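Long-range contacts in putative acetyltransferase (Clostridium difficile, PDB 3DSB), which is probably an acyltransferase of the GNAT family, transferring acyl groups other than aminoacyl groups: residues I7-A12 with H58-F63; A21-N26 with D64-Q69; Q69-Y74 with I87-V92. One frame throughout, in Å; residues are numbered along the deposited sequence.

Interaction 1 of 3, residues I7-A12 with H58-F63; sequences IEIREA and HVYTVF
A water between the strands is gripped three times: it accepts from Arg10 NE (2.8 Å), donates to Glu8 OE1 (2.8 Å) and bonds Thr61 OG1 (2.7 Å), tying three side chains on one face. Arg10 NH1 has two partners, Asp16 OD2 in a salt bridge and Glu11 O at 3.0 Å, close to the guanidinium plane. Arg10 CG is wedged over the backbone between N and C (chi1 56°), and the extended chain runs over Val59, whose CG2 rests on one guanidinium face, 3.4 Å from NH1. Beneath, Glu8-Thr61 and Arg10-Val59 are antiparallel hydrogen-bonded pairs, the straightest bond being Thr61 N to Glu8 O (2.9 Å, 170°). The other face is greasy: Ile7 CG2 presses on the phenol end of Tyr60, 3.5 Å from CZ, while Ile9 CG1 reaches CD1. At the end of the ladder a second water bridges Glu11 OE2 and His58 NE2. As in the GNAT fold, the N-terminal strand pairs antiparallel with the next; 7-11 is one of the two outermost strands of the mixed sheet within this chain. Ile9 of strand 7-11 and Tyr60 of strand 56-62 pack against helix 101-115, and Val59 reaches helix 17-32.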
loop_
_atom_site.group_PDB
_atom_site.type_symbol
_atom_site.label_atom_id
_atom_site.label_comp_id
_atom_site.label_asym_id
_atom_site.label_seq_id
_atom_site.Cartn_x
_atom_site.Cartn_y
_atom_site.Cartn_z
ATOM N N ILE A 7 18.256 -14.151 -22.102
ATOM C CA ILE A 7 17.197 -14.143 -21.105
ATOM C C ILE A 7 17.511 -13.089 -20.060
ATOM O O ILE A 7 18.619 -13.005 -19.522
ATOM C CB ILE A 7 17.076 -15.525 -20.430
ATOM C CG1 ILE A 7 16.613 -16.602 -21.444
ATOM C CG2 ILE A 7 16.132 -15.442 -19.236
ATOM C CD1 ILE A 7 16.626 -18.057 -20.900
ATOM N N GLU A 8 16.505 -12.290 -19.733
ATOM C CA GLU A 8 16.734 -11.283 -18.712
ATOM C C GLU A 8 15.453 -10.877 -18.062
ATOM O O GLU A 8 14.361 -11.117 -18.591
ATOM C CB GLU A 8 17.383 -10.028 -19.290
ATOM C CG GLU A 8 16.504 -9.165 -20.173
ATOM C CD GLU A 8 17.191 -7.864 -20.617
ATOM O OE1 GLU A 8 16.619 -7.144 -21.448
ATOM O OE2 GLU A 8 18.307 -7.583 -20.135
ATOM N N ILE A 9 15.629 -10.250 -16.917
ATOM C CA ILE A 9 14.538 -9.536 -16.274
ATOM C C ILE A 9 14.867 -8.059 -16.433
ATOM O O ILE A 9 16.005 -7.632 -16.179
ATOM C CB ILE A 9 14.407 -9.945 -14.780
ATOM C CG1 ILE A 9 13.943 -11.406 -14.632
ATOM C CG2 ILE A 9 13.405 -9.000 -14.051
ATOM C CD1 ILE A 9 14.120 -11.989 -13.225
ATOM N N ARG A 10 13.882 -7.276 -16.848
ATOM C CA ARG A 10 14.084 -5.859 -17.027
ATOM C C ARG A 10 12.822 -5.121 -16.616
ATOM O O ARG A 10 11.715 -5.677 -16.590
ATOM C CB ARG A 10 14.372 -5.528 -18.493
ATOM C CG ARG A 10 13.294 -5.993 -19.516
ATOM C CD ARG A 10 13.439 -5.287 -20.882
ATOM N NE ARG A 10 12.491 -5.770 -21.881
ATOM C CZ ARG A 10 11.235 -5.355 -22.014
ATOM N NH1 ARG A 10 10.713 -4.449 -21.166
ATOM N NH2 ARG A 10 10.478 -5.894 -22.963
ATOM N N GLU A 11 12.985 -3.838 -16.370
ATOM C CA GLU A 11 11.826 -2.993 -16.169
ATOM C C GLU A 11 10.966 -3.005 -17.436
ATOM O O GLU A 11 11.465 -3.069 -18.579
ATOM C CB GLU A 11 12.290 -1.567 -15.820
ATOM C CG GLU A 11 12.948 -1.491 -14.435
ATOM C CD GLU A 11 13.303 -0.068 -13.955
ATOM O OE1 GLU A 11 13.004 0.898 -14.686
ATOM O OE2 GLU A 11 13.872 0.038 -12.834
ATOM N N ALA A 12 9.643 -2.934 -17.263
ATOM C CA ALA A 12 8.767 -2.840 -18.421
ATOM C C ALA A 12 8.940 -1.508 -19.151
ATOM O O ALA A 12 9.475 -0.554 -18.589
ATOM C CB ALA A 12 7.295 -3.046 -17.986
ATOM N N HIS A 58 8.219 -5.477 -13.763
ATOM C CA HIS A 58 9.389 -6.100 -14.379
ATOM C C HIS A 58 8.868 -7.266 -15.203
ATOM O O HIS A 58 7.902 -7.952 -14.808
ATOM C CB HIS A 58 10.398 -6.610 -13.340
ATOM C CG HIS A 58 11.109 -5.518 -12.607
ATOM N ND1 HIS A 58 10.521 -4.821 -11.569
ATOM C CD2 HIS A 58 12.331 -4.955 -12.794
ATOM C CE1 HIS A 58 11.363 -3.898 -11.129
ATOM N NE2 HIS A 58 12.464 -3.952 -11.857
ATOM N N VAL A 59 9.534 -7.521 -16.326
ATOM C CA VAL A 59 9.159 -8.614 -17.193
ATOM C C VAL A 59 10.371 -9.520 -17.411
ATOM O O VAL A 59 11.541 -9.074 -17.391
ATOM C CB VAL A 59 8.651 -8.087 -18.567
ATOM C CG1 VAL A 59 7.293 -7.424 -18.399
ATOM C CG2 VAL A 59 9.663 -7.096 -19.236
ATOM N N TYR A 60 10.034 -10.799 -17.567
ATOM C CA TYR A 60 11.013 -11.847 -17.908
ATOM C C TYR A 60 10.935 -12.063 -19.417
ATOM O O TYR A 60 9.862 -12.270 -19.955
ATOM C CB TYR A 60 10.652 -13.108 -17.142
ATOM C CG TYR A 60 11.667 -14.226 -17.176
ATOM C CD1 TYR A 60 12.480 -14.481 -16.069
ATOM C CD2 TYR A 60 11.760 -15.065 -18.284
ATOM C CE1 TYR A 60 13.413 -15.535 -16.081
ATOM C CE2 TYR A 60 12.645 -16.110 -18.297
ATOM C CZ TYR A 60 13.453 -16.351 -17.199
ATOM O OH TYR A 60 14.331 -17.406 -17.247
ATOM N N THR A 61 12.076 -11.911 -20.106
ATOM C CA THR A 61 12.063 -12.028 -21.571
ATOM C C THR A 61 13.009 -13.114 -22.049
ATOM O O THR A 61 14.061 -13.373 -21.433
ATOM C CB THR A 61 12.432 -10.674 -22.272
ATOM O OG1 THR A 61 13.804 -10.350 -22.024
ATOM C CG2 THR A 61 11.540 -9.532 -21.746
ATOM N N VAL A 62 12.615 -13.732 -23.154
ATOM C CA VAL A 62 13.390 -14.819 -23.752
ATOM C C VAL A 62 13.527 -14.483 -25.224
ATOM O O VAL A 62 12.540 -14.476 -25.941
ATOM C CB VAL A 62 12.671 -16.171 -23.573
ATOM C CG1 VAL A 62 13.457 -17.295 -24.292
ATOM C CG2 VAL A 62 12.459 -16.512 -22.061
ATOM N N PHE A 63 14.761 -14.184 -25.660
ATOM C CA PHE A 63 14.984 -13.690 -27.039
ATOM C C PHE A 63 14.008 -12.581 -27.370
ATOM O O PHE A 63 13.358 -12.588 -28.430
ATOM C CB PHE A 63 14.918 -14.830 -28.072
ATOM C CG PHE A 63 16.177 -15.660 -28.125
ATOM C CD1 PHE A 63 16.477 -16.574 -27.105
ATOM C CD2 PHE A 63 17.086 -15.510 -29.192
ATOM C CE1 PHE A 63 17.624 -17.323 -27.124
ATOM C CE2 PHE A 63 18.243 -16.321 -29.234
ATOM C CZ PHE A 63 18.500 -17.212 -28.184
HETATM O O HOH W 1 14.271 -7.766 -22.830
HETATM O O HOH W 2 14.685 -2.543 -11.520
#

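Interaction 2 of 3, residues A21-N26 with D64-Q69; sequences AKFNYN and DKVVAQ
The amide of Asn24 donates to Gln69 from well above the plane of the acceptor: ND2 lies 3.0 Å from OE1 but 63° out of the carbonyl plane, so no lone pair is addressed directly. The two amide planes stand 84° apart, and the hydrogen bond is itself bent, 151° at the hydrogen. Gln69 gets there with CG folded in over its own backbone and a bend at chi2, which turns its amide up toward helix 17-32. Asn24 ND2 also bonds Ile20 O one turn back, and OD1 takes the indole NE1 of Trp79 in the second subunit. Trp79 is a residue of a trimethyl glycine pocket, and the Asn24 side chain lies about 8 Å from a bound trimethyl glycine. Beside this polar link Phe23 points its ring at the strand. Its CD2 edge meets Gln69 CG at 3.9 Å, near the ring plane, while CE2 leans obliquely on the backbone, 3.5 Å from Ala68 N, and touches Val66 CG1. That backbone is a classic beta bulge, Val67 and Ala68 both facing Tyr60. Tyr91 meets the Phe23 ring as well. Chemically, the buried Asn24 and Gln69 amides are satisfied by one another, Ile20 O, Ser89 OG and Trp79 of the second subunit, so neutral groups join helix, sheet and second subunit, with Phe23 packed beside them and little role for charge.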
loop_
_atom_site.group_PDB
_atom_site.type_symbol
_atom_site.label_atom_id
_atom_site.label_comp_id
_atom_site.label_asym_id
_atom_site.label_seq_id
_atom_site.Cartn_x
_atom_site.Cartn_y
_atom_site.Cartn_z
ATOM N N ALA A 21 -1.200 -6.202 -20.092
ATOM C CA ALA A 21 -2.641 -6.167 -19.884
ATOM C C ALA A 21 -3.204 -7.601 -20.121
ATOM O O ALA A 21 -3.982 -8.105 -19.295
ATOM C CB ALA A 21 -3.312 -5.115 -20.789
ATOM N N LYS A 22 -2.782 -8.289 -21.196
ATOM C CA LYS A 22 -3.279 -9.635 -21.422
ATOM C C LYS A 22 -2.905 -10.559 -20.241
ATOM O O LYS A 22 -3.721 -11.352 -19.774
ATOM C CB LYS A 22 -2.713 -10.178 -22.751
ATOM C CG LYS A 22 -2.966 -11.648 -23.006
ATOM C CD LYS A 22 -2.329 -12.079 -24.320
ATOM C CE LYS A 22 -0.825 -12.173 -24.171
ATOM N NZ LYS A 22 -0.250 -12.863 -25.380
ATOM N N PHE A 23 -1.666 -10.453 -19.759
ATOM C CA PHE A 23 -1.234 -11.304 -18.653
ATOM C C PHE A 23 -2.084 -11.051 -17.403
ATOM O O PHE A 23 -2.459 -11.985 -16.667
ATOM C CB PHE A 23 0.219 -11.015 -18.284
ATOM C CG PHE A 23 1.246 -11.618 -19.212
ATOM C CD1 PHE A 23 0.888 -12.418 -20.286
ATOM C CD2 PHE A 23 2.598 -11.397 -18.942
ATOM C CE1 PHE A 23 1.882 -13.003 -21.115
ATOM C CE2 PHE A 23 3.597 -11.941 -19.775
ATOM C CZ PHE A 23 3.227 -12.743 -20.841
ATOM N N ASN A 24 -2.421 -9.782 -17.164
ATOM C CA ASN A 24 -3.223 -9.474 -15.987
ATOM C C ASN A 24 -4.666 -9.951 -16.099
ATOM O O ASN A 24 -5.227 -10.454 -15.105
ATOM C CB ASN A 24 -3.123 -7.990 -15.678
ATOM C CG ASN A 24 -1.927 -7.703 -14.816
ATOM O OD1 ASN A 24 -1.988 -7.882 -13.585
ATOM N ND2 ASN A 24 -0.805 -7.354 -15.445
ATOM N N TYR A 25 -5.232 -9.838 -17.304
ATOM C CA TYR A 25 -6.546 -10.401 -17.584
ATOM C C TYR A 25 -6.479 -11.900 -17.297
ATOM O O TYR A 25 -7.363 -12.460 -16.581
ATOM C CB TYR A 25 -6.977 -10.137 -19.027
ATOM C CG TYR A 25 -8.322 -10.724 -19.341
ATOM C CD1 TYR A 25 -9.481 -9.978 -19.135
ATOM C CD2 TYR A 25 -8.436 -12.014 -19.809
ATOM C CE1 TYR A 25 -10.724 -10.506 -19.399
ATOM C CE2 TYR A 25 -9.687 -12.569 -20.069
ATOM C CZ TYR A 25 -10.823 -11.811 -19.862
ATOM O OH TYR A 25 -12.080 -12.345 -20.125
ATOM N N ASN A 26 -5.451 -12.577 -17.831
ATOM C CA ASN A 26 -5.389 -14.030 -17.608
ATOM C C ASN A 26 -5.214 -14.385 -16.144
ATOM O O ASN A 26 -5.783 -15.365 -15.651
ATOM C CB ASN A 26 -4.222 -14.634 -18.389
ATOM C CG ASN A 26 -4.435 -14.621 -19.897
ATOM O OD1 ASN A 26 -5.526 -14.369 -20.375
ATOM N ND2 ASN A 26 -3.371 -14.914 -20.654
ATOM N N ASP A 64 13.882 -11.664 -26.398
ATOM C CA ASP A 64 13.047 -10.455 -26.497
ATOM C C ASP A 64 11.559 -10.640 -26.297
ATOM O O ASP A 64 10.838 -9.645 -26.207
ATOM C CB ASP A 64 13.296 -9.684 -27.798
ATOM C CG ASP A 64 14.758 -9.309 -27.983
ATOM O OD1 ASP A 64 15.435 -8.946 -26.987
ATOM O OD2 ASP A 64 15.222 -9.405 -29.157
ATOM N N LYS A 65 11.095 -11.890 -26.237
ATOM C CA LYS A 65 9.674 -12.160 -26.013
ATOM C C LYS A 65 9.357 -12.072 -24.529
ATOM O O LYS A 65 9.993 -12.761 -23.730
ATOM C CB LYS A 65 9.335 -13.563 -26.512
ATOM C CG LYS A 65 7.879 -13.939 -26.365
ATOM C CD LYS A 65 7.646 -15.360 -26.888
ATOM C CE LYS A 65 6.224 -15.842 -26.580
ATOM N NZ LYS A 65 5.171 -14.872 -27.006
ATOM N N VAL A 66 8.393 -11.222 -24.177
ATOM C CA VAL A 66 7.956 -11.114 -22.798
ATOM C C VAL A 66 7.095 -12.347 -22.468
ATOM O O VAL A 66 6.070 -12.567 -23.117
ATOM C CB VAL A 66 7.135 -9.844 -22.592
ATOM C CG1 VAL A 66 6.409 -9.911 -21.235
ATOM C CG2 VAL A 66 8.025 -8.607 -22.701
ATOM N N VAL A 67 7.494 -13.130 -21.455
ATOM C CA VAL A 67 6.787 -14.351 -21.099
ATOM C C VAL A 67 6.299 -14.372 -19.628
ATOM O O VAL A 67 5.643 -15.325 -19.207
ATOM C CB VAL A 67 7.639 -15.616 -21.361
ATOM C CG1 VAL A 67 8.084 -15.668 -22.827
ATOM C CG2 VAL A 67 8.869 -15.637 -20.477
ATOM N N ALA A 68 6.652 -13.344 -18.842
ATOM C CA ALA A 68 6.149 -13.248 -17.457
ATOM C C ALA A 68 6.302 -11.858 -16.944
ATOM O O ALA A 68 7.064 -11.063 -17.492
ATOM C CB ALA A 68 6.883 -14.215 -16.546
ATOM N N GLN A 69 5.533 -11.551 -15.894
ATOM C CA GLN A 69 5.607 -10.202 -15.270
ATOM C C GLN A 69 5.438 -10.290 -13.782
ATOM O O GLN A 69 4.782 -11.211 -13.269
ATOM C CB GLN A 69 4.537 -9.267 -15.826
ATOM C CG GLN A 69 3.099 -9.689 -15.512
ATOM C CD GLN A 69 2.482 -8.840 -14.364
ATOM O OE1 GLN A 69 2.091 -7.680 -14.569
ATOM N NE2 GLN A 69 2.356 -9.435 -13.184
#

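Interaction 3 of 3, residues Q69-Y74 with I87-V92; sequences QIMYTY and IQSVYV
Strands 65-77 and 82-92 form a beta hairpin, and at its middle strand 82-92 carries a classic beta bulge in which Gln88 and Ser89 both face Met71, a selenomethionine here. A bulge in the corresponding strand is a hallmark of GNAT acetyltransferases, where it lies beside the acetyl-CoA site; this one is consistent with that family. Gln88 N donates to Met71 O at 2.8 Å, coming from above the carbonyl plane, while Met71 N donates to Ser89 O at 3.0 Å, within its carbonyl plane. Further along, Gln69 and Tyr91 close a reciprocal backbone pair. Side chains add to this ladder. Gln69 NE2 aims almost straight at Ser89 OG (2.9 Å, 177°), and that hydroxyl also presses on Met71 CB at 3.2 Å. Gln88, bent at chi2, swings its amide across to the neighbouring strand, where NE2 donates to Thr73 OG1 at 3.0 Å in the amide plane. The selenomethionine methyl CE curls back against Gln88 CB. On the reverse face Ile70 CD1 lies alongside Val90 CG2, 3.6 Å away, with Ile87 CG2 farther along. Helix 101-115 packs over Ile70, Tyr72, Ile87 and Val90, whereas helix 17-32 lies against Gln69, Ser89 and Tyr91, whose OH bonds Glu30; the second subunit reaches Met71, Thr73 and Gln88.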
loop_
_atom_site.group_PDB
_atom_site.type_symbol
_atom_site.label_atom_id
_atom_site.label_comp_id
_atom_site.label_asym_id
_atom_site.label_seq_id
_atom_site.Cartn_x
_atom_site.Cartn_y
_atom_site.Cartn_z
ATOM N N GLN A 69 5.533 -11.551 -15.894
ATOM C CA GLN A 69 5.607 -10.202 -15.270
ATOM C C GLN A 69 5.438 -10.290 -13.782
ATOM O O GLN A 69 4.782 -11.211 -13.269
ATOM C CB GLN A 69 4.537 -9.267 -15.826
ATOM C CG GLN A 69 3.099 -9.689 -15.512
ATOM C CD GLN A 69 2.482 -8.840 -14.364
ATOM O OE1 GLN A 69 2.091 -7.680 -14.569
ATOM N NE2 GLN A 69 2.356 -9.435 -13.184
ATOM N N ILE A 70 6.004 -9.290 -13.109
ATOM C CA ILE A 70 5.740 -9.120 -11.662
ATOM C C ILE A 70 5.586 -7.621 -11.420
ATOM O O ILE A 70 6.294 -6.807 -12.046
ATOM C CB ILE A 70 6.906 -9.724 -10.800
ATOM C CG1 ILE A 70 6.563 -9.714 -9.315
ATOM C CG2 ILE A 70 8.253 -9.100 -11.119
ATOM C CD1 ILE A 70 7.422 -10.705 -8.450
HETATM N N MSE A 71 4.644 -7.245 -10.550
HETATM C CA MSE A 71 4.328 -5.840 -10.288
HETATM C C MSE A 71 4.363 -5.559 -8.806
HETATM O O MSE A 71 3.909 -6.401 -8.014
HETATM C CB MSE A 71 2.942 -5.461 -10.815
HETATM C CG MSE A 71 2.721 -3.969 -10.862
HETATM SE SE MSE A 71 1.972 -3.203 -9.208
HETATM C CE MSE A 71 0.081 -3.299 -9.680
ATOM N N TYR A 72 4.958 -4.436 -8.422
ATOM C CA TYR A 72 4.881 -3.984 -7.022
ATOM C C TYR A 72 4.572 -2.516 -6.922
ATOM O O TYR A 72 4.876 -1.733 -7.838
ATOM C CB TYR A 72 6.151 -4.286 -6.229
ATOM C CG TYR A 72 7.417 -3.688 -6.772
ATOM C CD1 TYR A 72 7.765 -2.357 -6.522
ATOM C CD2 TYR A 72 8.295 -4.454 -7.544
ATOM C CE1 TYR A 72 8.957 -1.801 -7.024
ATOM C CE2 TYR A 72 9.473 -3.937 -8.015
ATOM C CZ TYR A 72 9.811 -2.616 -7.773
ATOM O OH TYR A 72 11.001 -2.119 -8.237
ATOM N N THR A 73 3.976 -2.158 -5.785
ATOM C CA THR A 73 3.780 -0.756 -5.438
ATOM C C THR A 73 4.556 -0.469 -4.148
ATOM O O THR A 73 5.130 -1.374 -3.544
ATOM C CB THR A 73 2.294 -0.453 -5.192
ATOM O OG1 THR A 73 1.812 -1.283 -4.154
ATOM C CG2 THR A 73 1.423 -0.685 -6.421
ATOM N N TYR A 74 4.511 0.796 -3.699
ATOM C CA TYR A 74 5.242 1.179 -2.471
ATOM C C TYR A 74 4.299 1.627 -1.383
ATOM O O TYR A 74 3.255 2.214 -1.677
ATOM C CB TYR A 74 6.120 2.398 -2.719
ATOM C CG TYR A 74 7.022 2.212 -3.890
ATOM C CD1 TYR A 74 8.176 1.486 -3.752
ATOM C CD2 TYR A 74 6.704 2.766 -5.155
ATOM C CE1 TYR A 74 9.064 1.304 -4.855
ATOM C CE2 TYR A 74 7.561 2.568 -6.259
ATOM C CZ TYR A 74 8.747 1.842 -6.091
ATOM O OH TYR A 74 9.608 1.654 -7.154
ATOM N N ILE A 87 4.170 -6.610 -3.306
ATOM C CA ILE A 87 4.023 -7.362 -4.577
ATOM C C ILE A 87 2.540 -7.538 -4.816
ATOM O O ILE A 87 1.844 -8.128 -3.963
ATOM C CB ILE A 87 4.738 -8.740 -4.504
ATOM C CG1 ILE A 87 6.244 -8.525 -4.307
ATOM C CG2 ILE A 87 4.432 -9.582 -5.753
ATOM C CD1 ILE A 87 7.010 -9.805 -4.011
ATOM N N GLN A 88 2.057 -7.084 -5.964
ATOM C CA GLN A 88 0.629 -7.095 -6.304
ATOM C C GLN A 88 0.236 -8.159 -7.305
ATOM O O GLN A 88 -0.913 -8.569 -7.357
ATOM C CB GLN A 88 0.177 -5.729 -6.848
ATOM C CG GLN A 88 0.452 -4.566 -5.910
ATOM C CD GLN A 88 -0.278 -4.611 -4.570
ATOM O OE1 GLN A 88 -1.116 -5.498 -4.323
ATOM N NE2 GLN A 88 0.056 -3.648 -3.685
ATOM N N SER A 89 1.189 -8.640 -8.107
ATOM C CA SER A 89 0.873 -9.652 -9.097
ATOM C C SER A 89 2.114 -10.338 -9.618
ATOM O O SER A 89 3.176 -9.736 -9.728
ATOM C CB SER A 89 0.172 -9.006 -10.291
ATOM O OG SER A 89 1.041 -8.067 -10.928
ATOM N N VAL A 90 1.944 -11.604 -9.965
ATOM C CA VAL A 90 2.959 -12.370 -10.700
ATOM C C VAL A 90 2.209 -13.252 -11.695
ATOM O O VAL A 90 1.227 -13.900 -11.341
ATOM C CB VAL A 90 3.799 -13.291 -9.772
ATOM C CG1 VAL A 90 4.954 -13.932 -10.553
ATOM C CG2 VAL A 90 4.316 -12.583 -8.501
ATOM N N TYR A 91 2.697 -13.333 -12.933
ATOM C CA TYR A 91 2.035 -14.196 -13.931
ATOM C C TYR A 91 3.109 -14.708 -14.891
ATOM O O TYR A 91 3.990 -13.935 -15.341
ATOM C CB TYR A 91 1.002 -13.398 -14.756
ATOM C CG TYR A 91 0.248 -14.276 -15.729
ATOM C CD1 TYR A 91 -0.818 -15.064 -15.283
ATOM C CD2 TYR A 91 0.614 -14.357 -17.069
ATOM C CE1 TYR A 91 -1.491 -15.910 -16.148
ATOM C CE2 TYR A 91 -0.088 -15.204 -17.943
ATOM C CZ TYR A 91 -1.143 -15.963 -17.476
ATOM O OH TYR A 91 -1.828 -16.803 -18.367
ATOM N N VAL A 92 2.970 -15.970 -15.249
ATOM C CA VAL A 92 3.872 -16.627 -16.191
ATOM C C VAL A 92 3.003 -17.193 -17.317
ATOM O O VAL A 92 2.055 -17.949 -17.054
ATOM C CB VAL A 92 4.663 -17.787 -15.514
ATOM C CG1 VAL A 92 5.625 -18.482 -16.557
ATOM C CG2 VAL A 92 5.450 -17.301 -14.316
#

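The three contacts run across one sheet from its edge to its centre. Interaction 1 is the outer, partly buried one; one water, together with the bond from Arg10 to Asp16 outside the paired strands, serves its polar face, a second water its end. The centre of interaction 3 lies about 1 Å from the centre of the chain, buried, with neutral amides and hydroxyls in place of charges. Interaction 2, buried too, adds a helix to the same sheet and depends mainly on side chains. Interactions 2 and 3 share strand 65-77, and the Gln69 amide divides its two ends between them, OE1 to the helix contact and NE2 to the hairpin. Strand 56-62 joins interaction 1 to both.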